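Local coordinates for sensor protein KdpD (Escherichia coli, PDB 4Y2F) that acts as the histidine kinase sensor of potassium supply in Escherichia coli, its GAF domain probably serving as a regulatory module, at residues A22-E26 against S37-L41; F28-F33 against L120-F124; G56-W60 against V102-P106; K71-A75 against Q88-K93. One frame throughout, in Å; residues are numbered along the deposited sequence.

Interaction 1: A22-E26 against S37-L41; sequences AATSE and SQVLL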
loop_
_atom_site.group_PDB
_atom_site.type_symbol
_atom_site.label_atom_id
_atom_site.label_comp_id
_atom_site.label_asym_id
_atom_site.label_seq_id
_atom_site.Cartn_x
_atom_site.Cartn_y
_atom_site.Cartn_z
ATOM N N ALA A 22 -5.048 -1.749 -14.148
ATOM C CA ALA A 22 -5.186 -3.169 -14.446
ATOM C C ALA A 22 -3.979 -3.688 -15.218
ATOM O O ALA A 22 -3.427 -4.744 -14.887
ATOM C CB ALA A 22 -6.472 -3.408 -15.234
ATOM N N ALA A 23 -3.548 -2.952 -16.249
ATOM C CA ALA A 23 -2.401 -3.395 -17.038
ATOM C C ALA A 23 -1.137 -3.464 -16.189
ATOM O O ALA A 23 -0.392 -4.450 -16.245
ATOM C CB ALA A 23 -2.198 -2.472 -18.240
ATOM N N THR A 24 -0.887 -2.430 -15.383
ATOM C CA THR A 24 0.275 -2.437 -14.506
ATOM C C THR A 24 0.206 -3.589 -13.517
ATOM O O THR A 24 1.194 -4.297 -13.298
ATOM C CB THR A 24 0.341 -1.112 -13.750
ATOM O OG1 THR A 24 0.607 -0.050 -14.667
ATOM C CG2 THR A 24 1.435 -1.150 -12.682
ATOM N N SER A 25 -0.951 -3.788 -12.901
ATOM C CA SER A 25 -1.070 -4.868 -11.932
ATOM C C SER A 25 -0.801 -6.228 -12.576
ATOM O O SER A 25 -0.093 -7.064 -12.006
ATOM C CB SER A 25 -2.445 -4.810 -11.262
ATOM O OG SER A 25 -2.648 -3.527 -10.682
ATOM N N GLU A 26 -1.327 -6.459 -13.779
ATOM C CA GLU A 26 -1.101 -7.732 -14.458
ATOM C C GLU A 26 0.372 -7.938 -14.805
ATOM O O GLU A 26 0.910 -9.035 -14.612
ATOM C CB GLU A 26 -2.001 -7.825 -15.695
ATOM C CG GLU A 26 -3.487 -7.921 -15.318
ATOM C CD GLU A 26 -4.426 -7.757 -16.499
ATOM O OE1 GLU A 26 -3.949 -7.699 -17.656
ATOM O OE2 GLU A 26 -5.652 -7.686 -16.266
ATOM N N SER A 37 -2.517 -13.406 -15.045
ATOM C CA SER A 37 -3.504 -12.793 -14.173
ATOM C C SER A 37 -4.423 -11.901 -14.976
ATOM O O SER A 37 -4.077 -11.416 -16.058
ATOM C CB SER A 37 -2.889 -12.029 -13.005
ATOM O OG SER A 37 -2.112 -10.962 -13.474
ATOM N N GLN A 38 -5.608 -11.677 -14.411
ATOM C CA GLN A 38 -6.592 -10.785 -15.001
ATOM C C GLN A 38 -7.264 -10.011 -13.877
ATOM O O GLN A 38 -7.814 -10.612 -12.944
ATOM C CB GLN A 38 -7.659 -11.618 -15.701
ATOM C CG GLN A 38 -8.817 -10.793 -16.203
ATOM C CD GLN A 38 -8.459 -10.046 -17.456
ATOM O OE1 GLN A 38 -8.151 -10.655 -18.474
ATOM N NE2 GLN A 38 -8.486 -8.716 -17.391
ATOM N N VAL A 39 -7.212 -8.688 -13.970
ATOM C CA VAL A 39 -7.958 -7.808 -13.083
ATOM C C VAL A 39 -9.357 -7.613 -13.654
ATOM O O VAL A 39 -9.527 -7.389 -14.864
ATOM C CB VAL A 39 -7.217 -6.470 -12.905
ATOM C CG1 VAL A 39 -8.112 -5.424 -12.240
ATOM C CG2 VAL A 39 -5.943 -6.684 -12.078
ATOM N N LEU A 40 -10.354 -7.725 -12.776
ATOM C CA LEU A 40 -11.763 -7.536 -13.106
ATOM C C LEU A 40 -12.294 -6.355 -12.304
ATOM O O LEU A 40 -12.085 -6.281 -11.089
ATOM C CB LEU A 40 -12.550 -8.794 -12.726
ATOM C CG LEU A 40 -12.055 -10.094 -13.372
ATOM C CD1 LEU A 40 -12.856 -11.299 -12.867
ATOM C CD2 LEU A 40 -12.142 -9.985 -14.874
ATOM N N LEU A 41 -13.007 -5.449 -12.978
ATOM C CA LEU A 41 -13.502 -4.229 -12.358
ATOM C C LEU A 41 -15.014 -4.139 -12.519
ATOM O O LEU A 41 -15.556 -4.567 -13.547
ATOM C CB LEU A 41 -12.850 -2.992 -12.993
ATOM C CG LEU A 41 -11.325 -2.966 -12.854
ATOM C CD1 LEU A 41 -10.747 -1.758 -13.550
ATOM C CD2 LEU A 41 -10.903 -2.995 -11.385
#
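This is a helix-on-sheet contact: helix 18-33 runs back over the strand that follows it, 35-42, on one side of the central sheet. The two short axes approach to 7.9 Å at 151°, close to antiparallel, as expected of consecutive elements joined by a short connection. A small residue permits such closeness. A22 brings its CB to 3.9 Å from V39 CB, and S25 CB lies 4.1 Å from V39 CG2, so the branched V39 fills the gap beneath the helix; S25 OG bonds back to the carbonyl of I21. One hydrogen bond crosses: the long E26 side chain reaches the strand, where OE2 accepts from V39 N at 3.0 Å, nearly linear. The CA-to-CB bonds of Q38 and L40 point away from the helix, though the Q38 amide turns back so that NE2 donates to V39 O. The backbone of both pairs with strand 97-106. A helix folded back onto the first strand of an antiparallel sheet with order 2-1-5-4-3 is typical of the GAF fold.

Interaction 2: F28-F33 against L120-F124; sequences FIASTF and LLETF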
loop_
_atom_site.group_PDB
_atom_site.type_symbol
_atom_site.label_atom_id
_atom_site.label_comp_id
_atom_site.label_asym_id
_atom_site.label_seq_id
_atom_site.Cartn_x
_atom_site.Cartn_y
_atom_site.Cartn_z
ATOM N N PHE A 28 3.038 -6.771 -13.271
ATOM C CA PHE A 28 3.867 -7.027 -12.102
ATOM C C PHE A 28 3.478 -8.321 -11.402
ATOM O O PHE A 28 4.343 -9.050 -10.902
ATOM C CB PHE A 28 3.803 -5.839 -11.137
ATOM C CG PHE A 28 4.738 -4.722 -11.487
ATOM C CD1 PHE A 28 6.014 -4.679 -10.938
ATOM C CD2 PHE A 28 4.358 -3.722 -12.366
ATOM C CE1 PHE A 28 6.887 -3.657 -11.262
ATOM C CE2 PHE A 28 5.229 -2.690 -12.695
ATOM C CZ PHE A 28 6.499 -2.659 -12.133
ATOM N N ILE A 29 2.183 -8.633 -11.338
ATOM C CA ILE A 29 1.806 -9.897 -10.715
ATOM C C ILE A 29 2.314 -11.070 -11.552
ATOM O O ILE A 29 2.821 -12.062 -11.012
ATOM C CB ILE A 29 0.290 -9.940 -10.430
ATOM C CG1 ILE A 29 -0.060 -8.919 -9.338
ATOM C CG2 ILE A 29 -0.150 -11.335 -10.031
ATOM C CD1 ILE A 29 -1.530 -8.571 -9.225
ATOM N N ALA A 30 2.242 -10.954 -12.884
ATOM C CA ALA A 30 2.773 -11.990 -13.770
ATOM C C ALA A 30 4.253 -12.221 -13.548
ATOM O O ALA A 30 4.703 -13.368 -13.447
ATOM C CB ALA A 30 2.576 -11.606 -15.233
ATOM N N SER A 31 5.029 -11.143 -13.475
ATOM C CA SER A 31 6.470 -11.264 -13.330
ATOM C C SER A 31 6.852 -11.741 -11.929
ATOM O O SER A 31 7.645 -12.677 -11.779
ATOM C CB SER A 31 7.124 -9.918 -13.663
ATOM O OG SER A 31 8.456 -9.866 -13.206
ATOM N N THR A 32 6.297 -11.108 -10.889
ATOM C CA THR A 32 6.714 -11.411 -9.524
ATOM C C THR A 32 6.269 -12.805 -9.099
ATOM O O THR A 32 6.989 -13.493 -8.368
ATOM C CB THR A 32 6.118 -10.373 -8.572
ATOM O OG1 THR A 32 6.598 -9.074 -8.951
ATOM C CG2 THR A 32 6.474 -10.666 -7.118
ATOM N N PHE A 33 5.066 -13.225 -9.511
ATOM C CA PHE A 33 4.483 -14.467 -9.014
ATOM C C PHE A 33 4.448 -15.556 -10.067
ATOM O O PHE A 33 3.834 -16.603 -9.837
ATOM C CB PHE A 33 3.099 -14.199 -8.418
ATOM C CG PHE A 33 3.147 -13.282 -7.236
ATOM C CD1 PHE A 33 3.498 -13.782 -5.990
ATOM C CD2 PHE A 33 2.924 -11.916 -7.385
ATOM C CE1 PHE A 33 3.587 -12.952 -4.899
ATOM C CE2 PHE A 33 3.017 -11.079 -6.295
ATOM C CZ PHE A 33 3.351 -11.600 -5.048
ATOM N N LEU A 120 3.052 -12.049 0.500
ATOM C CA LEU A 120 3.522 -11.019 -0.425
ATOM C C LEU A 120 2.422 -10.633 -1.400
ATOM O O LEU A 120 2.198 -9.440 -1.669
ATOM C CB LEU A 120 4.772 -11.493 -1.170
ATOM C CG LEU A 120 5.293 -10.446 -2.151
ATOM C CD1 LEU A 120 5.754 -9.181 -1.409
ATOM C CD2 LEU A 120 6.436 -11.030 -2.959
ATOM N N LEU A 121 1.700 -11.630 -1.925
ATOM C CA LEU A 121 0.634 -11.343 -2.872
ATOM C C LEU A 121 -0.463 -10.515 -2.222
ATOM O O LEU A 121 -1.040 -9.634 -2.870
ATOM C CB LEU A 121 0.083 -12.653 -3.424
ATOM C CG LEU A 121 -1.056 -12.541 -4.449
ATOM C CD1 LEU A 121 -0.667 -11.694 -5.641
ATOM C CD2 LEU A 121 -1.442 -13.962 -4.901
ATOM N N GLU A 122 -0.746 -10.752 -0.939
ATOM C CA GLU A 122 -1.742 -9.924 -0.272
ATOM C C GLU A 122 -1.315 -8.464 -0.230
ATOM O O GLU A 122 -2.142 -7.563 -0.428
ATOM C CB GLU A 122 -2.034 -10.444 1.125
ATOM C CG GLU A 122 -3.078 -9.583 1.802
ATOM C CD GLU A 122 -3.553 -10.161 3.090
ATOM O OE1 GLU A 122 -4.424 -11.052 3.050
ATOM O OE2 GLU A 122 -3.039 -9.735 4.141
ATOM N N THR A 123 -0.031 -8.206 0.010
ATOM C CA THR A 123 0.449 -6.832 0.010
ATOM C C THR A 123 0.302 -6.218 -1.372
ATOM O O THR A 123 -0.096 -5.054 -1.502
ATOM C CB THR A 123 1.902 -6.787 0.466
ATOM O OG1 THR A 123 2.021 -7.410 1.755
ATOM C CG2 THR A 123 2.372 -5.350 0.583
ATOM N N PHE A 124 0.587 -6.995 -2.424
ATOM C CA PHE A 124 0.373 -6.494 -3.780
ATOM C C PHE A 124 -1.085 -6.093 -3.997
ATOM O O PHE A 124 -1.365 -5.000 -4.511
ATOM C CB PHE A 124 0.810 -7.543 -4.809
ATOM C CG PHE A 124 2.261 -7.466 -5.180
ATOM C CD1 PHE A 124 3.247 -7.789 -4.260
ATOM C CD2 PHE A 124 2.644 -7.079 -6.456
ATOM C CE1 PHE A 124 4.591 -7.712 -4.604
ATOM C CE2 PHE A 124 3.981 -7.009 -6.809
ATOM C CZ PHE A 124 4.955 -7.311 -5.882
#
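F33 pushes its ring edge against the face of F124, a T-shaped pair with centroids 5.1 Å apart and planes at 84°. It joins helix 18-33 to helix 115-142, two helices of the GAF domain on the same side of the central sheet, and the two short segments run nearly antiparallel, at 166°. Their short axes come no closer than 11.7 Å, a wide spacing that large side chains must fill, and two phenylalanines suit it. Around them the packing is wholly apolar. I29 reaches both F124, with CG1 4.4 Å from CD2, and L121, with CG2 4.4 Å from CD1. T32 places CG2 3.9 Å from F124 CZ and 4.2 Å from L120 CD2. Its hydroxyl would be costly to bury alone, but it is hydrogen-bonded to D4. Helix 4-13 adds L5 and M8 against F124, while L121 also touches Q88 and L90 of the sheet. On the outer side of helix 115-142, T123 packs on T123 of the second subunit, so this helix lines the dimer contact as well. The F33 ring itself is covered over one face by L121, whose CD1 stands 4.0 Å from the ring centroid, a CH-pi contact.

Interaction 3: G56-W60 against V102-P106; sequences GMTPW and VVVEP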
loop_
_atom_site.group_PDB
_atom_site.type_symbol
_atom_site.label_atom_id
_atom_site.label_comp_id
_atom_site.label_asym_id
_atom_site.label_seq_id
_atom_site.Cartn_x
_atom_site.Cartn_y
_atom_site.Cartn_z
ATOM N N GLY A 56 -4.410 -18.144 -22.774
ATOM C CA GLY A 56 -3.425 -18.607 -21.827
ATOM C C GLY A 56 -3.950 -18.837 -20.421
ATOM O O GLY A 56 -3.289 -19.530 -19.645
ATOM N N MET A 57 -5.099 -18.264 -20.064
ATOM C CA MET A 57 -5.728 -18.544 -18.780
ATOM C C MET A 57 -6.868 -19.546 -18.922
ATOM O O MET A 57 -7.619 -19.530 -19.899
ATOM C CB MET A 57 -6.272 -17.274 -18.117
ATOM C CG MET A 57 -5.157 -16.401 -17.577
ATOM S SD MET A 57 -5.745 -14.926 -16.731
ATOM C CE MET A 57 -6.044 -15.561 -15.078
ATOM N N THR A 58 -7.005 -20.393 -17.920
ATOM C CA THR A 58 -8.136 -21.304 -17.883
ATOM C C THR A 58 -9.383 -20.505 -17.510
ATOM O O THR A 58 -9.309 -19.569 -16.712
ATOM C CB THR A 58 -7.892 -22.395 -16.837
ATOM O OG1 THR A 58 -6.545 -22.864 -16.931
ATOM C CG2 THR A 58 -8.814 -23.579 -17.084
ATOM N N PRO A 59 -10.544 -20.829 -18.085
ATOM C CA PRO A 59 -11.760 -20.083 -17.731
ATOM C C PRO A 59 -12.141 -20.294 -16.273
ATOM O O PRO A 59 -12.126 -21.419 -15.767
ATOM C CB PRO A 59 -12.832 -20.675 -18.652
ATOM C CG PRO A 59 -12.111 -21.369 -19.721
ATOM C CD PRO A 59 -10.747 -21.737 -19.226
ATOM N N TRP A 60 -12.505 -19.207 -15.610
ATOM C CA TRP A 60 -13.008 -19.253 -14.243
ATOM C C TRP A 60 -14.518 -19.085 -14.257
ATOM O O TRP A 60 -15.124 -18.742 -15.276
ATOM C CB TRP A 60 -12.368 -18.165 -13.379
ATOM C CG TRP A 60 -12.585 -16.801 -13.913
ATOM C CD1 TRP A 60 -13.652 -15.981 -13.678
ATOM C CD2 TRP A 60 -11.719 -16.092 -14.792
ATOM N NE1 TRP A 60 -13.496 -14.799 -14.356
ATOM C CE2 TRP A 60 -12.316 -14.842 -15.051
ATOM C CE3 TRP A 60 -10.486 -16.385 -15.383
ATOM C CZ2 TRP A 60 -11.727 -13.886 -15.875
ATOM C CZ3 TRP A 60 -9.892 -15.425 -16.187
ATOM C CH2 TRP A 60 -10.515 -14.193 -16.429
ATOM N N VAL A 102 -8.677 -9.787 -8.677
ATOM C CA VAL A 102 -7.660 -10.325 -9.570
ATOM C C VAL A 102 -7.763 -11.847 -9.549
ATOM O O VAL A 102 -7.892 -12.462 -8.478
ATOM C CB VAL A 102 -6.247 -9.794 -9.251
ATOM C CG1 VAL A 102 -5.794 -10.213 -7.852
ATOM C CG2 VAL A 102 -5.244 -10.214 -10.330
ATOM N N VAL A 103 -7.783 -12.439 -10.730
ATOM C CA VAL A 103 -7.688 -13.887 -10.888
ATOM C C VAL A 103 -6.227 -14.180 -11.207
ATOM O O VAL A 103 -5.658 -13.580 -12.131
ATOM C CB VAL A 103 -8.608 -14.389 -12.011
ATOM C CG1 VAL A 103 -8.509 -15.914 -12.114
ATOM C CG2 VAL A 103 -10.054 -13.971 -11.745
ATOM N N VAL A 104 -5.606 -15.058 -10.418
ATOM C CA VAL A 104 -4.182 -15.379 -10.549
ATOM C C VAL A 104 -4.047 -16.872 -10.833
ATOM O O VAL A 104 -4.417 -17.694 -9.984
ATOM C CB VAL A 104 -3.399 -15.004 -9.281
ATOM C CG1 VAL A 104 -1.932 -15.298 -9.467
ATOM C CG2 VAL A 104 -3.610 -13.524 -8.930
ATOM N N GLU A 105 -3.480 -17.208 -11.991
ATOM C CA GLU A 105 -3.264 -18.601 -12.380
ATOM C C GLU A 105 -1.768 -18.847 -12.531
ATOM O O GLU A 105 -1.178 -18.443 -13.542
ATOM C CB GLU A 105 -3.988 -18.911 -13.688
ATOM C CG GLU A 105 -3.953 -20.397 -13.981
ATOM C CD GLU A 105 -4.636 -20.753 -15.281
ATOM O OE1 GLU A 105 -5.281 -19.871 -15.895
ATOM O OE2 GLU A 105 -4.509 -21.926 -15.702
ATOM N N PRO A 106 -1.122 -19.498 -11.567
ATOM C CA PRO A 106 0.338 -19.650 -11.627
ATOM C C PRO A 106 0.754 -20.807 -12.516
ATOM O O PRO A 106 0.023 -21.781 -12.702
ATOM C CB PRO A 106 0.687 -19.968 -10.171
ATOM C CG PRO A 106 -0.495 -20.741 -9.670
ATOM C CD PRO A 106 -1.693 -20.085 -10.336
HETATM O O HOH W 1 -3.713 -21.913 -18.504
HETATM O O HOH W 2 -7.547 -18.719 -14.729
#
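E105 carries the polar half of this contact, in which the loop between strand 48-49 and helix 62-71 lies across strand 97-106. Its carboxylate takes two hydrogen bonds from one residue: T58 N gives to E105 OE1 at 2.7 Å, and T58 OG1 gives to E105 OE2 at 2.6 Å. Threonine suits the place because its hydroxyl adds a second donor beside the backbone amide, one for each oxygen of the acid. Two waters complete the pattern, each donating to the acid and to a loop carbonyl. Water 1 lies 2.7 Å from G56 O and 2.9 Å from E105 OE2; water 2 lies 2.8 Å from both T58 O and E105 OE1. G56 has backbone angles that would jam a CB against the preceding carbonyl. M57 CE meets V103 CG1 at 3.9 Å, and V103 CG2 lies over the five-membered ring of W60, 4.1 Å from its centroid, a CH-pi contact. W60 also packs on Q38 and L40 of the neighbouring strand, so the indole covers part of this face of the sheet. With four donors around one carboxylate and none of them cationic, the loop is held by neutral hydrogen bonding to a charged acceptor.

Interaction 4: K71-A75 against Q88-K93; sequences KGLPA and QILPLK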
loop_
_atom_site.group_PDB
_atom_site.type_symbol
_atom_site.label_atom_id
_atom_site.label_comp_id
_atom_site.label_asym_id
_atom_site.label_seq_id
_atom_site.Cartn_x
_atom_site.Cartn_y
_atom_site.Cartn_z
ATOM N N LYS A 71 -18.912 -10.256 -1.783
ATOM C CA LYS A 71 -18.679 -10.585 -0.381
ATOM C C LYS A 71 -17.336 -10.085 0.134
ATOM O O LYS A 71 -17.115 -10.099 1.352
ATOM C CB LYS A 71 -18.745 -12.105 -0.171
ATOM C CG LYS A 71 -20.066 -12.740 -0.593
ATOM C CD LYS A 71 -21.229 -11.903 -0.114
ATOM C CE LYS A 71 -22.567 -12.578 -0.355
ATOM N NZ LYS A 71 -23.669 -11.666 0.051
ATOM N N GLY A 72 -16.449 -9.647 -0.752
ATOM C CA GLY A 72 -15.100 -9.279 -0.347
ATOM C C GLY A 72 -14.302 -10.435 0.210
ATOM O O GLY A 72 -13.548 -10.260 1.172
ATOM N N LEU A 73 -14.477 -11.630 -0.355
ATOM C CA LEU A 73 -13.861 -12.838 0.159
ATOM C C LEU A 73 -13.162 -13.563 -0.981
ATOM O O LEU A 73 -13.667 -13.584 -2.109
ATOM C CB LEU A 73 -14.920 -13.781 0.757
ATOM C CG LEU A 73 -15.492 -13.362 2.114
ATOM C CD1 LEU A 73 -16.677 -14.248 2.485
ATOM C CD2 LEU A 73 -14.419 -13.428 3.199
ATOM N N PRO A 74 -12.007 -14.167 -0.721
ATOM C CA PRO A 74 -11.329 -14.937 -1.764
ATOM C C PRO A 74 -12.058 -16.247 -2.053
ATOM O O PRO A 74 -12.836 -16.758 -1.237
ATOM C CB PRO A 74 -9.958 -15.211 -1.144
ATOM C CG PRO A 74 -10.235 -15.290 0.302
ATOM C CD PRO A 74 -11.284 -14.215 0.557
ATOM N N ALA A 75 -11.806 -16.769 -3.254
ATOM C CA ALA A 75 -12.295 -18.071 -3.676
ATOM C C ALA A 75 -11.179 -18.735 -4.481
ATOM O O ALA A 75 -10.130 -18.137 -4.771
ATOM C CB ALA A 75 -13.610 -17.928 -4.449
ATOM N N GLN A 88 -6.390 -18.670 -8.131
ATOM C CA GLN A 88 -6.996 -17.962 -7.012
ATOM C C GLN A 88 -7.854 -16.813 -7.526
ATOM O O GLN A 88 -7.538 -16.187 -8.538
ATOM C CB GLN A 88 -5.926 -17.376 -6.098
ATOM C CG GLN A 88 -4.976 -18.414 -5.545
ATOM C CD GLN A 88 -4.095 -17.822 -4.486
ATOM O OE1 GLN A 88 -3.088 -17.213 -4.797
ATOM N NE2 GLN A 88 -4.486 -17.970 -3.228
ATOM N N ILE A 89 -8.945 -16.535 -6.805
ATOM C CA ILE A 89 -9.788 -15.372 -7.055
ATOM C C ILE A 89 -9.651 -14.491 -5.818
ATOM O O ILE A 89 -10.075 -14.881 -4.719
ATOM C CB ILE A 89 -11.249 -15.769 -7.282
ATOM C CG1 ILE A 89 -11.373 -16.608 -8.553
ATOM C CG2 ILE A 89 -12.102 -14.525 -7.407
ATOM C CD1 ILE A 89 -12.815 -17.050 -8.813
ATOM N N LEU A 90 -9.051 -13.306 -5.982
ATOM C CA LEU A 90 -8.659 -12.474 -4.839
ATOM C C LEU A 90 -9.330 -11.109 -4.893
ATOM O O LEU A 90 -9.175 -10.377 -5.890
ATOM C CB LEU A 90 -7.136 -12.311 -4.787
ATOM C CG LEU A 90 -6.402 -13.645 -4.671
ATOM C CD1 LEU A 90 -4.915 -13.398 -4.788
ATOM C CD2 LEU A 90 -6.723 -14.347 -3.361
ATOM N N PRO A 91 -10.053 -10.707 -3.861
ATOM C CA PRO A 91 -10.601 -9.347 -3.852
ATOM C C PRO A 91 -9.513 -8.297 -3.685
ATOM O O PRO A 91 -8.545 -8.475 -2.940
ATOM C CB PRO A 91 -11.555 -9.357 -2.656
ATOM C CG PRO A 91 -11.038 -10.441 -1.766
ATOM C CD PRO A 91 -10.466 -11.494 -2.689
ATOM N N LEU A 92 -9.670 -7.200 -4.422
ATOM C CA LEU A 92 -8.794 -6.035 -4.285
ATOM C C LEU A 92 -9.465 -5.095 -3.295
ATOM O O LEU A 92 -10.312 -4.277 -3.670
ATOM C CB LEU A 92 -8.597 -5.372 -5.640
ATOM C CG LEU A 92 -8.074 -6.355 -6.687
ATOM C CD1 LEU A 92 -8.081 -5.731 -8.073
ATOM C CD2 LEU A 92 -6.667 -6.847 -6.326
ATOM N N LYS A 93 -9.091 -5.200 -2.022
ATOM C CA LYS A 93 -9.806 -4.532 -0.951
ATOM C C LYS A 93 -8.949 -3.455 -0.309
ATOM O O LYS A 93 -7.749 -3.647 -0.087
ATOM C CB LYS A 93 -10.188 -5.510 0.158
ATOM C CG LYS A 93 -11.000 -6.682 -0.284
ATOM C CD LYS A 93 -11.359 -7.561 0.906
ATOM C CE LYS A 93 -12.372 -6.894 1.812
ATOM N NZ LYS A 93 -12.968 -7.876 2.780
HETATM O O HOH W 3 -15.558 -9.321 3.496
HETATM O O HOH W 4 -7.834 -17.861 -3.176
#
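Residues 72-75 run antiparallel to 88-93, their end-to-end directions 173° apart, but only at the end of 71-75 do they pair as strands. A75 and I89 form an antiparallel hydrogen-bonded pair, CA to CA 5.0 Å, with A75 N giving to I89 O at 3.0 Å and I89 N giving to A75 O at 2.8 Å. Just before it, P74, which has no amide proton, brings its CA to 3.2 Å from I89 O in a CA-H...O contact alongside the A75 N bond. G72, first to leave helix 62-71, has positive phi, which glycine accepts readily, and an ideal CB there would crowd K93 NZ at 3.0 Å. That ammonium donates to G72 O at 2.9 Å, taking up a carbonyl beyond the paired region, and also to water 3 at 3.1 Å. P91 sets its ring against the loop: CG is 3.8 Å from G72 C, and CD is 4.1 Å from P74 CB. A75 CB and I89 CB, 4.3 Å apart, lie on one face of the sheet, where I64 and S68 of helix 62-71 cover them. Such a short edge strand, added to the sheet straight after a helix packed on its face, is characteristic of the GAF fold.

Three of the contacts meet on one antiparallel sheet: interaction 1 reaches strand 35-42, interaction 3 its neighbour 97-106, and interaction 4 the next strand, 88-94. Interaction 2 shares helix 18-33 with interaction 1 and touches the sheet through I29, against V102 and V104, and L121, against L90. It is the most buried and depends on aromatic and aliphatic packing. The other three are partly buried and mix apolar with polar contacts: a glutamate takes a strand amide in interaction 1, loop donors and waters meet a strand carboxylate in interaction 3, and in interaction 4 backbone pairing extends the sheet and a lysine takes a loop carbonyl. The helices of interactions 1 and 2 lie on one face, the loop of interaction 3 on the other.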